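Local coordinates for CRISPR-associated protein,CRISPR-associated endonuclease Cas9 (Corynebacterium diphtheriae, PDB 6JOO) that acts as an RNA-guided, magnesium-dependent DNA endonuclease in bacterial adaptive immunity, using two nuclease domains in its complete form to cut invading DNA that matches its guide, at residues A[104-108]-A[179-184]; A[667-673]-A[722-728]; A[303-307]-A[344-348]; A[89-93]-A[125-130]; A[834-838]-A[878-882]. Residue numbers count along the deposited sequence, not the author numbering.

Interaction 1 (A[104-108]-A[179-184]); sequences WKVRA and VGQMVT. With nucleotides of chain B.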
# COMPACT_ATOMS: atom_id res chain seq x y z
N TRP A 104 40.57 0.49 -0.44
CA TRP A 104 40.79 -0.15 -1.73
C TRP A 104 42.24 -0.62 -1.87
O TRP A 104 42.50 -1.69 -2.43
CB TRP A 104 40.43 0.80 -2.87
CG TRP A 104 38.96 0.91 -3.11
CD1 TRP A 104 38.14 1.94 -2.73
CD2 TRP A 104 38.12 -0.04 -3.77
NE1 TRP A 104 36.85 1.69 -3.12
CE2 TRP A 104 36.81 0.48 -3.76
CE3 TRP A 104 38.34 -1.28 -4.38
CZ2 TRP A 104 35.73 -0.19 -4.34
CZ3 TRP A 104 37.27 -1.95 -4.94
CH2 TRP A 104 35.98 -1.40 -4.92
N LYS A 105 43.19 0.17 -1.38
CA LYS A 105 44.59 -0.24 -1.44
C LYS A 105 44.84 -1.47 -0.58
O LYS A 105 45.59 -2.37 -0.98
CB LYS A 105 45.49 0.92 -0.99
CG LYS A 105 46.86 0.50 -0.49
CD LYS A 105 47.74 -0.06 -1.60
CE LYS A 105 49.04 -0.61 -1.03
NZ LYS A 105 49.87 -1.25 -2.08
N VAL A 106 44.21 -1.54 0.59
CA VAL A 106 44.41 -2.69 1.48
C VAL A 106 43.82 -3.95 0.88
O VAL A 106 44.42 -5.04 0.97
CB VAL A 106 43.81 -2.39 2.87
CG1 VAL A 106 43.83 -3.63 3.73
CG2 VAL A 106 44.58 -1.26 3.54
N ARG A 107 42.65 -3.85 0.25
CA ARG A 107 42.03 -5.03 -0.36
C ARG A 107 42.88 -5.59 -1.49
O ARG A 107 42.89 -6.80 -1.72
CB ARG A 107 40.63 -4.69 -0.87
CG ARG A 107 39.59 -4.51 0.22
CD ARG A 107 38.26 -4.05 -0.36
NE ARG A 107 37.79 -4.93 -1.43
CZ ARG A 107 36.67 -4.72 -2.12
NH1 ARG A 107 35.91 -3.67 -1.86
NH2 ARG A 107 36.32 -5.57 -3.07
N ALA A 108 43.59 -4.72 -2.21
CA ALA A 108 44.49 -5.19 -3.26
C ALA A 108 45.81 -5.69 -2.70
O ALA A 108 46.40 -6.63 -3.25
CB ALA A 108 44.75 -4.07 -4.27
N VAL A 179 38.26 -8.16 -7.27
CA VAL A 179 37.60 -6.88 -7.52
C VAL A 179 38.45 -5.72 -7.01
O VAL A 179 38.51 -4.65 -7.63
CB VAL A 179 36.20 -6.87 -6.88
CG1 VAL A 179 35.47 -5.57 -7.19
CG2 VAL A 179 35.39 -8.07 -7.34
N GLY A 180 39.14 -5.93 -5.89
CA GLY A 180 39.91 -4.84 -5.29
C GLY A 180 41.12 -4.44 -6.11
O GLY A 180 41.40 -3.25 -6.28
N GLN A 181 41.86 -5.43 -6.63
CA GLN A 181 43.11 -5.12 -7.32
C GLN A 181 42.90 -4.62 -8.74
O GLN A 181 43.84 -4.06 -9.32
CB GLN A 181 44.02 -6.36 -7.31
CG GLN A 181 43.35 -7.64 -7.77
CD GLN A 181 44.10 -8.88 -7.32
OE1 GLN A 181 43.89 -9.98 -7.83
NE2 GLN A 181 44.98 -8.71 -6.34
N MSE A 182 41.72 -4.79 -9.32
CA MSE A 182 41.42 -4.18 -10.61
C MSE A 182 41.22 -2.68 -10.44
O MSE A 182 41.79 -1.87 -11.18
CB MSE A 182 40.17 -4.80 -11.23
CG MSE A 182 40.19 -6.31 -11.36
SE MSE A 182 38.67 -6.92 -12.42
CE MSE A 182 37.39 -5.53 -11.94
N VAL A 183 40.40 -2.34 -9.45
CA VAL A 183 40.03 -0.95 -9.21
C VAL A 183 41.24 -0.12 -8.78
O VAL A 183 41.33 1.07 -9.10
CB VAL A 183 38.90 -0.90 -8.16
CG1 VAL A 183 38.81 0.47 -7.51
CG2 VAL A 183 37.58 -1.30 -8.79
N THR A 184 42.19 -0.74 -8.08
CA THR A 184 43.26 0.03 -7.44
C THR A 184 44.13 0.75 -8.46
O THR A 184 44.58 1.87 -8.22
CB THR A 184 44.10 -0.89 -6.56
OG1 THR A 184 43.24 -1.64 -5.70
CG2 THR A 184 45.07 -0.08 -5.72
P U B 44 34.27 4.18 -1.79
OP1 U B 44 34.53 2.72 -1.85
OP2 U B 44 33.03 4.72 -2.40
O5' U B 44 34.35 4.64 -0.27
C5' U B 44 35.47 4.29 0.52
C4' U B 44 35.48 5.03 1.83
O4' U B 44 35.60 6.45 1.60
C3' U B 44 34.23 4.89 2.67
O3' U B 44 34.18 3.68 3.39
C2' U B 44 34.30 6.12 3.57
O2' U B 44 35.20 5.90 4.64
C1' U B 44 34.92 7.15 2.62
N1 U B 44 33.91 8.05 2.01
C2 U B 44 33.43 9.07 2.81
O2 U B 44 33.79 9.24 3.96
N3 U B 44 32.51 9.89 2.21
C4 U B 44 32.02 9.82 0.92
O4 U B 44 31.19 10.65 0.53
C5 U B 44 32.58 8.73 0.16
C6 U B 44 33.48 7.91 0.72
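Trp104 uses its indole in two directions at once: the ring plane carries a hydrogen bond to RNA, while one face packs on a neighbouring helix. NE1 of Trp104 donates to OP1 of U44 of chain B at 2.8 Å, and CG1 of Val183 lies 3.8 Å from the centroid of the six-membered ring of Trp104, 19° off the normal, a CH-pi contact. Beside the ring edge, CZ3 of Trp104 is 3.9 Å from CA of Gly180. His131 of helix 118-134 adds an edge-to-face partner to the indole. This is helix-helix packing in the N-terminal part of the engineered fusion, against the guide RNA. The short axes of 104-108 and 179-184 cross at -124° and come within 7.7 Å. Such closeness is helped by small residues: Ala108 CB sits 3.6 Å from Gln181 CA, and a CB on Gly180 would lie only 3.1 Å from CB of Arg107. Thr184 OG1 is 3.2 Å from Ala108 CB, but its hydrogen bond goes back to Gly180 O at 2.5 Å within its own helix. The pair itself is therefore held by apolar packing, while other polar groups find partners outside it: Trp104 NE1 on an RNA phosphate, reading no base, Gly180 N on Glu212, and Arg107 on Glu212, by a salt bridge, and on His131.

Interaction 2 (A[667-673]-A[722-728]); sequences LSKVKLS and AGDNIGL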
# COMPACT_ATOMS: atom_id res chain seq x y z
N LEU A 667 20.55 23.27 4.68
CA LEU A 667 20.05 24.29 5.58
C LEU A 667 20.87 25.58 5.43
O LEU A 667 21.97 25.58 4.88
CB LEU A 667 20.12 23.79 7.02
CG LEU A 667 19.08 24.34 8.00
CD1 LEU A 667 17.68 23.99 7.54
CD2 LEU A 667 19.34 23.78 9.39
N SER A 668 20.31 26.68 5.92
CA SER A 668 20.98 27.97 5.90
C SER A 668 21.50 28.27 7.30
O SER A 668 20.71 28.39 8.25
CB SER A 668 20.04 29.08 5.43
OG SER A 668 19.85 29.01 4.03
N LYS A 669 22.81 28.41 7.42
CA LYS A 669 23.46 28.66 8.70
C LYS A 669 23.87 30.13 8.79
O LYS A 669 24.52 30.65 7.89
CB LYS A 669 24.67 27.74 8.87
CG LYS A 669 24.36 26.29 8.52
CD LYS A 669 25.32 25.31 9.17
CE LYS A 669 24.88 23.88 8.91
NZ LYS A 669 25.71 22.89 9.65
N VAL A 670 23.46 30.78 9.88
CA VAL A 670 23.64 32.21 10.05
C VAL A 670 24.11 32.48 11.48
O VAL A 670 23.60 31.88 12.43
CB VAL A 670 22.33 32.98 9.75
CG1 VAL A 670 22.37 34.38 10.33
CG2 VAL A 670 22.09 33.04 8.25
N LYS A 671 25.09 33.37 11.62
CA LYS A 671 25.60 33.71 12.94
C LYS A 671 24.51 34.36 13.78
O LYS A 671 23.67 35.10 13.27
CB LYS A 671 26.81 34.64 12.81
CG LYS A 671 27.98 34.02 12.06
CD LYS A 671 29.09 35.03 11.80
CE LYS A 671 30.21 34.42 10.98
NZ LYS A 671 31.26 35.42 10.62
N LEU A 672 24.54 34.07 15.09
CA LEU A 672 23.50 34.56 15.99
C LEU A 672 23.50 36.08 16.06
O LEU A 672 22.44 36.69 16.26
CB LEU A 672 23.70 33.96 17.38
CG LEU A 672 22.55 34.00 18.39
CD1 LEU A 672 22.73 32.88 19.38
CD2 LEU A 672 22.48 35.33 19.12
N SER A 673 24.66 36.72 15.89
CA SER A 673 24.76 38.17 15.98
C SER A 673 24.14 38.89 14.80
O SER A 673 24.13 40.13 14.80
CB SER A 673 26.23 38.57 16.13
OG SER A 673 27.01 38.03 15.07
N ALA A 722 26.85 34.72 20.32
CA ALA A 722 26.62 35.52 19.12
C ALA A 722 27.56 35.13 17.98
O ALA A 722 27.30 35.51 16.83
CB ALA A 722 26.78 37.00 19.44
N GLY A 723 28.63 34.40 18.26
CA GLY A 723 29.56 33.96 17.24
C GLY A 723 29.29 32.59 16.68
O GLY A 723 30.08 32.09 15.88
N ASP A 724 28.18 31.96 17.06
CA ASP A 724 27.84 30.62 16.61
C ASP A 724 26.80 30.68 15.51
O ASP A 724 26.00 31.63 15.42
CB ASP A 724 27.32 29.78 17.77
CG ASP A 724 28.33 29.62 18.88
OD1 ASP A 724 29.49 29.26 18.58
OD2 ASP A 724 27.98 29.85 20.06
N ASN A 725 26.80 29.66 14.66
CA ASN A 725 25.82 29.54 13.59
C ASN A 725 24.53 28.92 14.10
O ASN A 725 24.54 28.03 14.96
CB ASN A 725 26.38 28.68 12.45
CG ASN A 725 27.22 29.47 11.48
OD1 ASN A 725 27.48 30.66 11.69
ND2 ASN A 725 27.65 28.82 10.41
N ILE A 726 23.41 29.40 13.57
CA ILE A 726 22.10 28.81 13.83
C ILE A 726 21.47 28.46 12.50
O ILE A 726 21.74 29.09 11.47
CB ILE A 726 21.19 29.74 14.66
CG1 ILE A 726 20.75 30.95 13.84
CG2 ILE A 726 21.90 30.20 15.92
CD1 ILE A 726 19.75 31.82 14.56
N GLY A 727 20.62 27.42 12.51
CA GLY A 727 20.03 26.92 11.29
C GLY A 727 18.69 27.55 11.00
O GLY A 727 17.80 27.57 11.87
N LEU A 728 18.53 28.06 9.78
CA LEU A 728 17.27 28.61 9.32
C LEU A 728 16.88 27.95 8.01
O LEU A 728 17.74 27.56 7.21
CB LEU A 728 17.34 30.13 9.12
CG LEU A 728 17.84 30.98 10.29
CD1 LEU A 728 17.83 32.44 9.88
CD2 LEU A 728 17.00 30.77 11.53
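Ala722 opens this segment by offering its carbonyl twice: Ser673 N and Ser673 OG each donate to Ala722 O at 3.1 Å. Gly723 turns the chain, and Asp724 O then accepts from Leu672 N at 2.9 Å, while the Asp724 carboxylate hydrogen-bonds back to Tyr721 N. From Asn725 the pairing is regular. Asn725 faces Lys671 in a non-hydrogen-bonded pair. This is the two-stranded antiparallel sheet 668-671/725-728 of the Cas9 beta-hairpin domain, in the C-terminal part of the fusion; the chain between the strands carries the zinc ligands His712 and His719, and the Leu672 side chain is about 9 Å from the metal. Ile726 exchanges two hydrogen bonds with Val670, Ile726 N to Val670 O at 2.7 Å and Val670 N to Ile726 O at 2.9 Å. At Gly727 the missing side chain leaves space for Leu667, whose CD2 rests 3.7 Å from Gly727 CA. Leu728 closes the register through Leu728 N to Ser668 O, 2.7 Å, and Ser668 N to Leu728 O, 3.0 Å.

Interaction 3 (A[303-307]-A[344-348]); sequences VNLTP and PPTHD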
# COMPACT_ATOMS: atom_id res chain seq x y z
N VAL A 303 2.09 -48.58 -9.36
CA VAL A 303 3.08 -48.26 -10.39
C VAL A 303 3.23 -46.75 -10.53
O VAL A 303 4.35 -46.22 -10.61
CB VAL A 303 2.71 -48.91 -11.73
CG1 VAL A 303 3.39 -48.19 -12.89
CG2 VAL A 303 3.07 -50.39 -11.72
N ASN A 304 2.10 -46.04 -10.56
CA ASN A 304 2.14 -44.58 -10.71
C ASN A 304 2.88 -43.92 -9.56
O ASN A 304 3.52 -42.88 -9.75
CB ASN A 304 0.71 -44.03 -10.82
CG ASN A 304 0.34 -43.63 -12.24
OD1 ASN A 304 1.21 -43.30 -13.05
ND2 ASN A 304 -0.95 -43.63 -12.53
N LEU A 305 2.80 -44.49 -8.36
CA LEU A 305 3.50 -43.91 -7.21
C LEU A 305 5.01 -43.96 -7.41
O LEU A 305 5.70 -42.95 -7.25
CB LEU A 305 3.09 -44.65 -5.93
CG LEU A 305 3.43 -44.23 -4.48
CD1 LEU A 305 4.42 -43.08 -4.34
CD2 LEU A 305 2.16 -43.94 -3.68
N THR A 306 5.54 -45.13 -7.78
CA THR A 306 6.97 -45.36 -7.61
C THR A 306 7.73 -45.68 -8.90
O THR A 306 8.43 -46.70 -8.94
CB THR A 306 7.17 -46.49 -6.60
OG1 THR A 306 6.31 -47.59 -6.94
CG2 THR A 306 6.82 -46.02 -5.19
N PRO A 307 7.66 -44.85 -9.95
CA PRO A 307 8.65 -45.10 -11.01
C PRO A 307 9.99 -44.42 -10.72
O PRO A 307 10.69 -44.04 -11.67
CB PRO A 307 8.00 -44.51 -12.27
CG PRO A 307 6.57 -44.24 -11.90
CD PRO A 307 6.59 -43.96 -10.43
N PRO A 344 0.24 -38.50 -17.76
CA PRO A 344 -0.27 -38.90 -16.45
C PRO A 344 0.58 -38.33 -15.33
O PRO A 344 1.76 -38.00 -15.54
CB PRO A 344 -0.19 -40.44 -16.49
CG PRO A 344 0.85 -40.73 -17.51
CD PRO A 344 0.69 -39.67 -18.55
N PRO A 345 0.03 -38.22 -14.12
CA PRO A 345 0.78 -37.65 -13.00
C PRO A 345 1.57 -38.71 -12.25
O PRO A 345 1.42 -39.91 -12.48
CB PRO A 345 -0.33 -37.06 -12.11
CG PRO A 345 -1.66 -37.61 -12.67
CD PRO A 345 -1.31 -38.65 -13.69
N THR A 346 2.43 -38.24 -11.35
CA THR A 346 3.34 -39.10 -10.62
C THR A 346 3.69 -38.44 -9.30
O THR A 346 3.43 -37.25 -9.09
CB THR A 346 4.62 -39.38 -11.43
OG1 THR A 346 4.32 -39.37 -12.83
CG2 THR A 346 5.20 -40.72 -11.07
N HIS A 347 4.28 -39.22 -8.39
CA HIS A 347 4.85 -38.68 -7.16
C HIS A 347 6.09 -37.88 -7.55
O HIS A 347 7.23 -38.36 -7.48
CB HIS A 347 5.17 -39.79 -6.17
CG HIS A 347 5.33 -39.32 -4.75
ND1 HIS A 347 6.01 -38.17 -4.42
CD2 HIS A 347 4.91 -39.85 -3.58
CE1 HIS A 347 5.99 -38.01 -3.11
NE2 HIS A 347 5.33 -39.02 -2.58
N ASP A 348 5.86 -36.63 -7.96
CA ASP A 348 6.90 -35.86 -8.64
C ASP A 348 8.07 -35.53 -7.72
O ASP A 348 9.23 -35.55 -8.14
CB ASP A 348 6.30 -34.59 -9.23
CG ASP A 348 5.73 -34.79 -10.62
OD1 ASP A 348 6.52 -35.04 -11.56
OD2 ASP A 348 4.49 -34.72 -10.77
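The backbone of 303-307 is the last turn of helix 296-305 running out into loop: Thr306 is the first residue to abandon helical angles, and its N makes a weak hydrogen bond to Val303 O at 3.3 Å. Opposite it, 344-348 arrives as extended chain and bends through an inverse gamma turn centred on His347, which occupies the N-cap position of helix 348-355. So the motif is a helix end packed against the lead-in to the next ordered helix, within the Cas9 alpha-helical lobe and in the N-terminal part of the fusion; most of the chain joining the two, residues 308-341, is not modelled. The backbones come nearest at Asn304 CA to Thr346 CA, 5.6 Å, and Leu305 CA to His347 CA, 5.4 Å, and side chains bridge the gap.

Among these, the Thr346 methyl sits between Asn304 O and Pro307: its CG2 is 3.0 Å from Asn304 O, a tight approach, and 3.6 Å from Pro307 CD. Asn304 OD1 comes 3.4 Å from Pro345 O, but both are acceptors, so this pair is proximity and not a bond. Helix 265-277 backs the contact, with Ile272 under Asn304 and Pro345. His347 NE2 is hydrogen-bonded to Asp265, and the edge of the ring meets Leu305: CD1 of Leu305 lies 3.4 Å from CD2 of His347.

Interaction 4 (A[89-93]-A[125-130]); sequences WPVIE and LSVALR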
# COMPACT_ATOMS: atom_id res chain seq x y z
N TRP A 89 41.38 -8.47 16.65
CA TRP A 89 41.63 -7.43 15.67
C TRP A 89 40.99 -6.12 16.11
O TRP A 89 40.00 -6.12 16.84
CB TRP A 89 41.07 -7.84 14.31
CG TRP A 89 41.61 -9.13 13.79
CD1 TRP A 89 42.75 -9.76 14.19
CD2 TRP A 89 41.03 -9.96 12.77
NE1 TRP A 89 42.92 -10.92 13.48
CE2 TRP A 89 41.88 -11.07 12.61
CE3 TRP A 89 39.88 -9.86 11.99
CZ2 TRP A 89 41.61 -12.08 11.69
CZ3 TRP A 89 39.61 -10.87 11.08
CH2 TRP A 89 40.47 -11.97 10.94
N PRO A 90 41.54 -4.98 15.69
CA PRO A 90 40.98 -3.69 16.10
C PRO A 90 39.97 -3.14 15.10
O PRO A 90 40.06 -3.36 13.89
CB PRO A 90 42.22 -2.79 16.18
CG PRO A 90 43.23 -3.43 15.24
CD PRO A 90 42.74 -4.80 14.85
N VAL A 91 38.99 -2.42 15.64
CA VAL A 91 37.97 -1.76 14.84
C VAL A 91 38.44 -0.32 14.66
O VAL A 91 38.22 0.54 15.51
CB VAL A 91 36.59 -1.85 15.50
CG1 VAL A 91 35.56 -1.07 14.69
CG2 VAL A 91 36.16 -3.30 15.64
N ILE A 92 39.11 -0.06 13.54
CA ILE A 92 39.70 1.24 13.26
C ILE A 92 38.82 1.98 12.26
O ILE A 92 38.32 1.38 11.29
CB ILE A 92 41.14 1.10 12.72
CG1 ILE A 92 42.00 0.33 13.72
CG2 ILE A 92 41.74 2.46 12.43
CD1 ILE A 92 43.44 0.18 13.28
N GLU A 93 38.62 3.27 12.49
CA GLU A 93 37.81 4.08 11.59
C GLU A 93 38.64 4.58 10.41
O GLU A 93 39.83 4.87 10.54
CB GLU A 93 37.18 5.25 12.33
CG GLU A 93 36.25 4.84 13.46
CD GLU A 93 35.09 3.98 12.98
OE1 GLU A 93 34.58 4.22 11.87
OE2 GLU A 93 34.70 3.05 13.71
N LEU A 125 43.28 -6.54 7.77
CA LEU A 125 42.16 -7.44 7.51
C LEU A 125 40.85 -6.86 8.02
O LEU A 125 39.82 -6.96 7.35
CB LEU A 125 42.42 -8.81 8.15
CG LEU A 125 43.20 -9.82 7.30
CD1 LEU A 125 43.46 -11.10 8.08
CD2 LEU A 125 42.44 -10.11 6.02
N SER A 126 40.87 -6.23 9.20
CA SER A 126 39.67 -5.59 9.72
C SER A 126 39.22 -4.45 8.81
O SER A 126 38.02 -4.25 8.60
CB SER A 126 39.91 -5.09 11.14
OG SER A 126 38.80 -4.34 11.61
N VAL A 127 40.18 -3.71 8.25
CA VAL A 127 39.84 -2.63 7.34
C VAL A 127 39.24 -3.17 6.05
O VAL A 127 38.24 -2.64 5.54
CB VAL A 127 41.09 -1.77 7.06
CG1 VAL A 127 40.87 -0.87 5.85
CG2 VAL A 127 41.44 -0.94 8.29
N ALA A 128 39.80 -4.25 5.51
CA ALA A 128 39.30 -4.79 4.25
C ALA A 128 37.95 -5.46 4.44
O ALA A 128 37.07 -5.36 3.57
CB ALA A 128 40.31 -5.77 3.66
N LEU A 129 37.74 -6.15 5.57
CA LEU A 129 36.48 -6.85 5.78
C LEU A 129 35.32 -5.88 5.97
O LEU A 129 34.24 -6.09 5.40
CB LEU A 129 36.59 -7.79 6.98
CG LEU A 129 37.36 -9.09 6.75
CD1 LEU A 129 37.29 -9.98 7.98
CD2 LEU A 129 36.83 -9.82 5.52
N ARG A 130 35.52 -4.82 6.75
CA ARG A 130 34.44 -3.88 6.98
C ARG A 130 34.03 -3.16 5.70
O ARG A 130 32.87 -2.77 5.55
CB ARG A 130 34.83 -2.86 8.06
CG ARG A 130 35.09 -3.46 9.43
CD ARG A 130 35.40 -2.38 10.45
NE ARG A 130 34.20 -1.65 10.85
CZ ARG A 130 34.21 -0.46 11.43
NH1 ARG A 130 35.37 0.16 11.66
NH2 ARG A 130 33.07 0.13 11.77
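One hydrogen bond pins this loop to its helix: Ser126 OG donates to Pro90 O at 2.8 Å, satisfying a carbonyl in the irregular 89-93 segment that follows helix 56-86. That preceding helix is in the position of the arginine-rich bridge helix of Cas9 proteins, and 125-130 belongs to helix 118-134, in the N-terminal part of the fusion. Farther along, Arg130 reaches back to the loop. Its strongest polar partner is Asp81 of helix 56-86, which forms a salt bridge with NE. NH1 of Arg130 has a second, long salt bridge to Glu93 OE2 at 3.6 Å and lies 3.2 Å from Ile92 O, both near the guanidinium plane. One face of that group is covered by Val91, whose CG1 is 3.3 Å from Arg130 NH1. At the other end of the loop the contact is apolar: Trp89 CZ3 meets Leu129 CD1 at 4.0 Å and Trp89 CZ2 meets Leu125 CD1 at 4.2 Å, with Ile84 of helix 56-86 also touching the Trp89 side chain. The chemistry implies a loop held by apolar packing at Trp89, a hydrogen bond at Pro90 and only a long salt bridge at Glu93, the buried Arg130 being balanced chiefly by Asp81.

Interaction 5 (A[834-838]-A[878-882]); sequences QVKAV and ELSKI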
# COMPACT_ATOMS: atom_id res chain seq x y z
N GLN A 834 -14.84 32.69 -14.32
CA GLN A 834 -14.83 31.37 -14.93
C GLN A 834 -15.83 30.43 -14.26
O GLN A 834 -16.36 29.53 -14.92
CB GLN A 834 -13.42 30.77 -14.89
CG GLN A 834 -12.81 30.69 -13.51
CD GLN A 834 -11.43 30.07 -13.55
OE1 GLN A 834 -10.88 29.83 -14.63
NE2 GLN A 834 -10.86 29.81 -12.38
N VAL A 835 -16.10 30.63 -12.97
CA VAL A 835 -17.17 29.87 -12.32
C VAL A 835 -18.51 30.22 -12.95
O VAL A 835 -19.31 29.34 -13.28
CB VAL A 835 -17.17 30.12 -10.80
CG1 VAL A 835 -18.45 29.58 -10.18
CG2 VAL A 835 -15.95 29.49 -10.15
N LYS A 836 -18.78 31.52 -13.13
CA LYS A 836 -20.04 31.94 -13.72
C LYS A 836 -20.17 31.44 -15.15
O LYS A 836 -21.27 31.08 -15.59
CB LYS A 836 -20.17 33.46 -13.65
CG LYS A 836 -20.54 33.98 -12.27
CD LYS A 836 -20.28 35.47 -12.15
CE LYS A 836 -20.69 35.97 -10.78
NZ LYS A 836 -20.18 37.35 -10.52
N ALA A 837 -19.06 31.40 -15.88
CA ALA A 837 -19.09 30.84 -17.23
C ALA A 837 -19.44 29.36 -17.18
O ALA A 837 -20.21 28.87 -18.02
CB ALA A 837 -17.75 31.05 -17.92
N VAL A 838 -18.90 28.62 -16.20
CA VAL A 838 -19.34 27.25 -15.98
C VAL A 838 -20.82 27.24 -15.59
O VAL A 838 -21.62 26.48 -16.15
CB VAL A 838 -18.47 26.56 -14.92
CG1 VAL A 838 -19.02 25.18 -14.59
CG2 VAL A 838 -17.02 26.46 -15.39
N GLU A 878 -13.58 26.83 -19.69
CA GLU A 878 -13.76 27.14 -18.27
C GLU A 878 -14.09 25.90 -17.46
O GLU A 878 -13.80 25.84 -16.26
CB GLU A 878 -14.87 28.19 -18.11
CG GLU A 878 -14.49 29.60 -18.54
CD GLU A 878 -14.45 29.78 -20.05
OE1 GLU A 878 -14.79 28.83 -20.79
OE2 GLU A 878 -14.08 30.88 -20.51
N LEU A 879 -14.70 24.90 -18.10
CA LEU A 879 -15.04 23.67 -17.38
C LEU A 879 -13.78 22.92 -16.96
O LEU A 879 -13.71 22.41 -15.84
CB LEU A 879 -15.93 22.78 -18.25
CG LEU A 879 -17.17 23.35 -18.95
CD1 LEU A 879 -18.07 22.23 -19.44
CD2 LEU A 879 -17.95 24.31 -18.06
N SER A 880 -12.77 22.86 -17.84
CA SER A 880 -11.53 22.18 -17.49
C SER A 880 -10.82 22.87 -16.33
O SER A 880 -10.17 22.21 -15.51
CB SER A 880 -10.60 22.12 -18.71
OG SER A 880 -10.86 20.96 -19.49
N LYS A 881 -10.95 24.20 -16.23
CA LYS A 881 -10.35 24.92 -15.11
C LYS A 881 -11.05 24.59 -13.80
O LYS A 881 -10.40 24.40 -12.77
CB LYS A 881 -10.38 26.42 -15.38
CG LYS A 881 -9.48 26.88 -16.52
CD LYS A 881 -8.00 26.72 -16.17
CE LYS A 881 -7.12 26.73 -17.42
NZ LYS A 881 -7.45 25.59 -18.33
N ILE A 882 -12.38 24.52 -13.82
CA ILE A 882 -13.13 24.39 -12.57
C ILE A 882 -13.27 22.92 -12.16
O ILE A 882 -13.22 22.61 -10.96
CB ILE A 882 -14.50 25.08 -12.72
CG1 ILE A 882 -14.32 26.59 -12.81
CG2 ILE A 882 -15.43 24.73 -11.56
CD1 ILE A 882 -13.58 27.19 -11.63
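This is helix-helix packing in the Cas9 C-terminal domain, in the C-terminal part of the fusion, between helix 833-842 and helix 877-884. In Cas9 proteins this region belongs to the PAM-interacting part, and the contact lies close to bound DNA. Strands 847-855 and 858-863 of the domain's antiparallel sheet come between the two helices along the chain. The short axes of 834-838 and 878-882 approach to 8.9 Å and cross steeply, at -115°, so only a few residues of each can meet.

Val838 is at the centre of the contact. Its CG2 is 3.4 Å from Glu878 O, and also touches CD2 of Leu879 at 3.6 Å and CG1 of Ile882 at 3.7 Å. Ile882, mostly enclosed, extends the apolar patch along the first helix to Val835, and Trp888, from the loop after the second helix, packs on Val835 too. The more polar residues serve here through their carbon chains: Glu878 lays its CG 3.6 Å from CB of Ala837, and its CB 3.8 Å from Gln834 O. A wider, pi-type turn at 880-882 marks the second helix at this point. Gln834 lies at the border of the patch and packs on a phosphate of the bound DNA, which puts the contact right against the nucleic acid. Within the pair, Gln834 OE1 sits 3.5 Å from Lys881 CB, and NE2 of the same Gln834 is 3.9 Å from CD1 of Ile882.

How the interactions relate
Interactions 4 and 1 form one neighbourhood: their centres are 15 Å apart, their segments alternate along the chain, and helices 102-110 and 118-134 join them directly, Arg107 CG lying 3.7 Å from Ala128 CB. The others are far off and come in series: interaction 3 in the helical lobe, about 54 Å from interaction 1 between centres, then interaction 2 in the beta-hairpin domain and interaction 5 in the C-terminal domain, about 48 Å apart between centres. Interaction 3 lies across the chain's centre from both 2 and 5. The set thus samples separate modules of a large multidomain protein, each locally packed, and bound RNA or DNA touches interactions 1 and 5.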